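Local coordinates for protein aminotransferase, class III (Thermomicrobium roseum, PDB 6IO1) that probably transfers amino groups with pyridoxal 5'-phosphate as cofactor, acting as a thermostable (S)-enantioselective omega-transaminase, at residues Ala186-Arg191 with Glu372-Gly377. Sequence-based numbering, arbitrary orientation.
Sequences APYKYR and EVRGKG
Y190, in the short helix 189-192, faces E372 on strand 370-376 with their CA atoms 7.7 Å apart, too far for direct backbone pairing. E372 lies alongside the tyrosine, the two running in opposite directions: CB of E372 sits over one face of the Y190 ring, 4.0 Å from its centroid, a CH-pi contact, while OE1 of E372 comes within 3.6 Å of CB of Y190. With CG anti to the backbone N (chi1 175°) and the chain extended, the carboxylate reaches back to the helix start, where a water accepts from Y190 N and donates to E372 OE1. The principle illustrated is linkage through side chains: in this class-III aminotransferase they tie the loop and helix following strand 181-184 to the edge, within the chain, of the mixed sheet built from N- and C-terminal strands. NH1 of R374 forms a salt bridge with OE1 of E372 (3.1 Å), meeting its anti side but 19° out of the carboxylate plane. Were E372 an alanine, the water bridge would probably be lost and R374 NH1 left without this carboxylate. CE1 of Y188 lies over one face of the R374 guanidinium, whose NE bonds to V235 O; E383 OE1 is hydrogen-bonded to Y188 OH and salt-bridged to R374 NH1.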
loop_
_atom_site.group_PDB
_atom_site.type_symbol
_atom_site.label_atom_id
_atom_site.label_comp_id
_atom_site.label_asym_id
_atom_site.label_seq_id
_atom_site.Cartn_x
_atom_site.Cartn_y
_atom_site.Cartn_z
ATOM N N ALA B 186 -18.002 -19.930 4.374
ATOM C CA ALA B 186 -16.938 -20.380 3.448
ATOM C C ALA B 186 -17.357 -21.705 2.799
ATOM O O ALA B 186 -17.952 -22.542 3.506
ATOM C CB ALA B 186 -15.644 -20.531 4.207
ATOM N N PRO B 187 -17.038 -21.960 1.510
ATOM C CA PRO B 187 -17.382 -23.233 0.870
ATOM C C PRO B 187 -16.271 -24.205 1.290
ATOM O O PRO B 187 -15.440 -24.556 0.474
ATOM C CB PRO B 187 -17.271 -22.899 -0.623
ATOM C CG PRO B 187 -16.192 -21.840 -0.679
ATOM C CD PRO B 187 -16.351 -21.041 0.599
ATOM N N TYR B 188 -16.316 -24.609 2.563
ATOM C CA TYR B 188 -15.310 -25.463 3.197
ATOM C C TYR B 188 -15.970 -26.811 3.484
ATOM O O TYR B 188 -16.536 -27.034 4.554
ATOM C CB TYR B 188 -14.799 -24.763 4.454
ATOM C CG TYR B 188 -13.742 -25.465 5.273
ATOM C CD1 TYR B 188 -12.877 -26.391 4.708
ATOM C CD2 TYR B 188 -13.594 -25.171 6.622
ATOM C CE1 TYR B 188 -11.909 -27.015 5.476
ATOM C CE2 TYR B 188 -12.633 -25.787 7.391
ATOM C CZ TYR B 188 -11.791 -26.709 6.815
ATOM O OH TYR B 188 -10.831 -27.324 7.583
ATOM N N LYS B 189 -15.882 -27.721 2.507
ATOM C CA LYS B 189 -16.634 -28.974 2.568
ATOM C C LYS B 189 -16.168 -29.877 3.705
ATOM O O LYS B 189 -16.981 -30.589 4.305
ATOM C CB LYS B 189 -16.527 -29.712 1.235
ATOM C CG LYS B 189 -17.596 -30.768 1.027
ATOM C CD LYS B 189 -17.355 -31.542 -0.257
ATOM C CE LYS B 189 -18.539 -32.429 -0.589
ATOM N NZ LYS B 189 -18.178 -33.530 -1.525
ATOM N N TYR B 190 -14.865 -29.879 4.000
ATOM C CA TYR B 190 -14.318 -30.828 4.968
ATOM C C TYR B 190 -14.999 -30.709 6.327
ATOM O O TYR B 190 -15.217 -31.718 7.009
ATOM C CB TYR B 190 -12.811 -30.619 5.106
ATOM C CG TYR B 190 -12.140 -31.507 6.130
ATOM C CD1 TYR B 190 -12.098 -32.885 5.965
ATOM C CD2 TYR B 190 -11.538 -30.963 7.257
ATOM C CE1 TYR B 190 -11.479 -33.696 6.897
ATOM C CE2 TYR B 190 -10.920 -31.767 8.195
ATOM C CZ TYR B 190 -10.894 -33.132 8.011
ATOM O OH TYR B 190 -10.277 -33.933 8.945
ATOM N N ARG B 191 -15.342 -29.489 6.739
ATOM C CA ARG B 191 -15.980 -29.275 8.030
ATOM C C ARG B 191 -17.403 -28.747 7.942
ATOM O O ARG B 191 -18.154 -28.894 8.911
ATOM C CB ARG B 191 -15.144 -28.304 8.878
ATOM C CG ARG B 191 -13.741 -28.807 9.162
ATOM C CD ARG B 191 -13.030 -27.949 10.193
ATOM N NE ARG B 191 -11.751 -28.533 10.584
ATOM C CZ ARG B 191 -11.597 -29.381 11.597
ATOM N NH1 ARG B 191 -12.641 -29.727 12.339
ATOM N NH2 ARG B 191 -10.397 -29.868 11.879
ATOM N N GLU B 372 -6.918 -33.783 6.354
ATOM C CA GLU B 372 -7.153 -33.675 4.921
ATOM C C GLU B 372 -5.985 -32.962 4.254
ATOM O O GLU B 372 -5.444 -31.994 4.793
ATOM C CB GLU B 372 -8.458 -32.924 4.620
ATOM C CG GLU B 372 -8.692 -32.672 3.136
ATOM C CD GLU B 372 -9.992 -31.953 2.855
ATOM O OE1 GLU B 372 -10.002 -30.710 2.911
ATOM O OE2 GLU B 372 -11.004 -32.630 2.571
ATOM N N VAL B 373 -5.620 -33.436 3.067
ATOM C CA VAL B 373 -4.665 -32.757 2.201
ATOM C C VAL B 373 -5.434 -32.243 0.993
ATOM O O VAL B 373 -6.083 -33.024 0.285
ATOM C CB VAL B 373 -3.521 -33.687 1.774
ATOM C CG1 VAL B 373 -2.615 -32.987 0.773
ATOM C CG2 VAL B 373 -2.732 -34.149 2.988
ATOM N N ARG B 374 -5.372 -30.934 0.758
ATOM C CA ARG B 374 -6.115 -30.333 -0.340
ATOM C C ARG B 374 -5.218 -29.360 -1.086
ATOM O O ARG B 374 -4.233 -28.860 -0.541
ATOM C CB ARG B 374 -7.386 -29.625 0.151
ATOM C CG ARG B 374 -7.154 -28.557 1.206
ATOM C CD ARG B 374 -8.477 -27.989 1.689
ATOM N NE ARG B 374 -8.304 -27.010 2.760
ATOM C CZ ARG B 374 -8.283 -27.313 4.054
ATOM N NH1 ARG B 374 -8.434 -28.572 4.443
ATOM N NH2 ARG B 374 -8.124 -26.358 4.959
ATOM N N GLY B 375 -5.537 -29.128 -2.353
ATOM C CA GLY B 375 -4.752 -28.195 -3.133
ATOM C C GLY B 375 -5.366 -27.918 -4.484
ATOM O O GLY B 375 -6.142 -28.717 -5.018
ATOM N N LYS B 376 -4.997 -26.761 -5.026
ATOM C CA LYS B 376 -5.312 -26.368 -6.392
ATOM C C LYS B 376 -4.067 -25.732 -6.988
ATOM O O LYS B 376 -3.540 -24.762 -6.432
ATOM C CB LYS B 376 -6.494 -25.400 -6.444
ATOM C CG LYS B 376 -6.887 -25.005 -7.854
ATOM C CD LYS B 376 -7.343 -26.209 -8.659
ATOM C CE LYS B 376 -7.703 -25.810 -10.079
ATOM N NZ LYS B 376 -7.973 -26.998 -10.937
ATOM N N GLY B 377 -3.587 -26.293 -8.095
ATOM C CA GLY B 377 -2.356 -25.792 -8.679
ATOM C C GLY B 377 -1.231 -25.937 -7.678
ATOM O O GLY B 377 -1.045 -26.996 -7.071
HETATM O O HOH W 1 -12.485 -29.298 2.060
#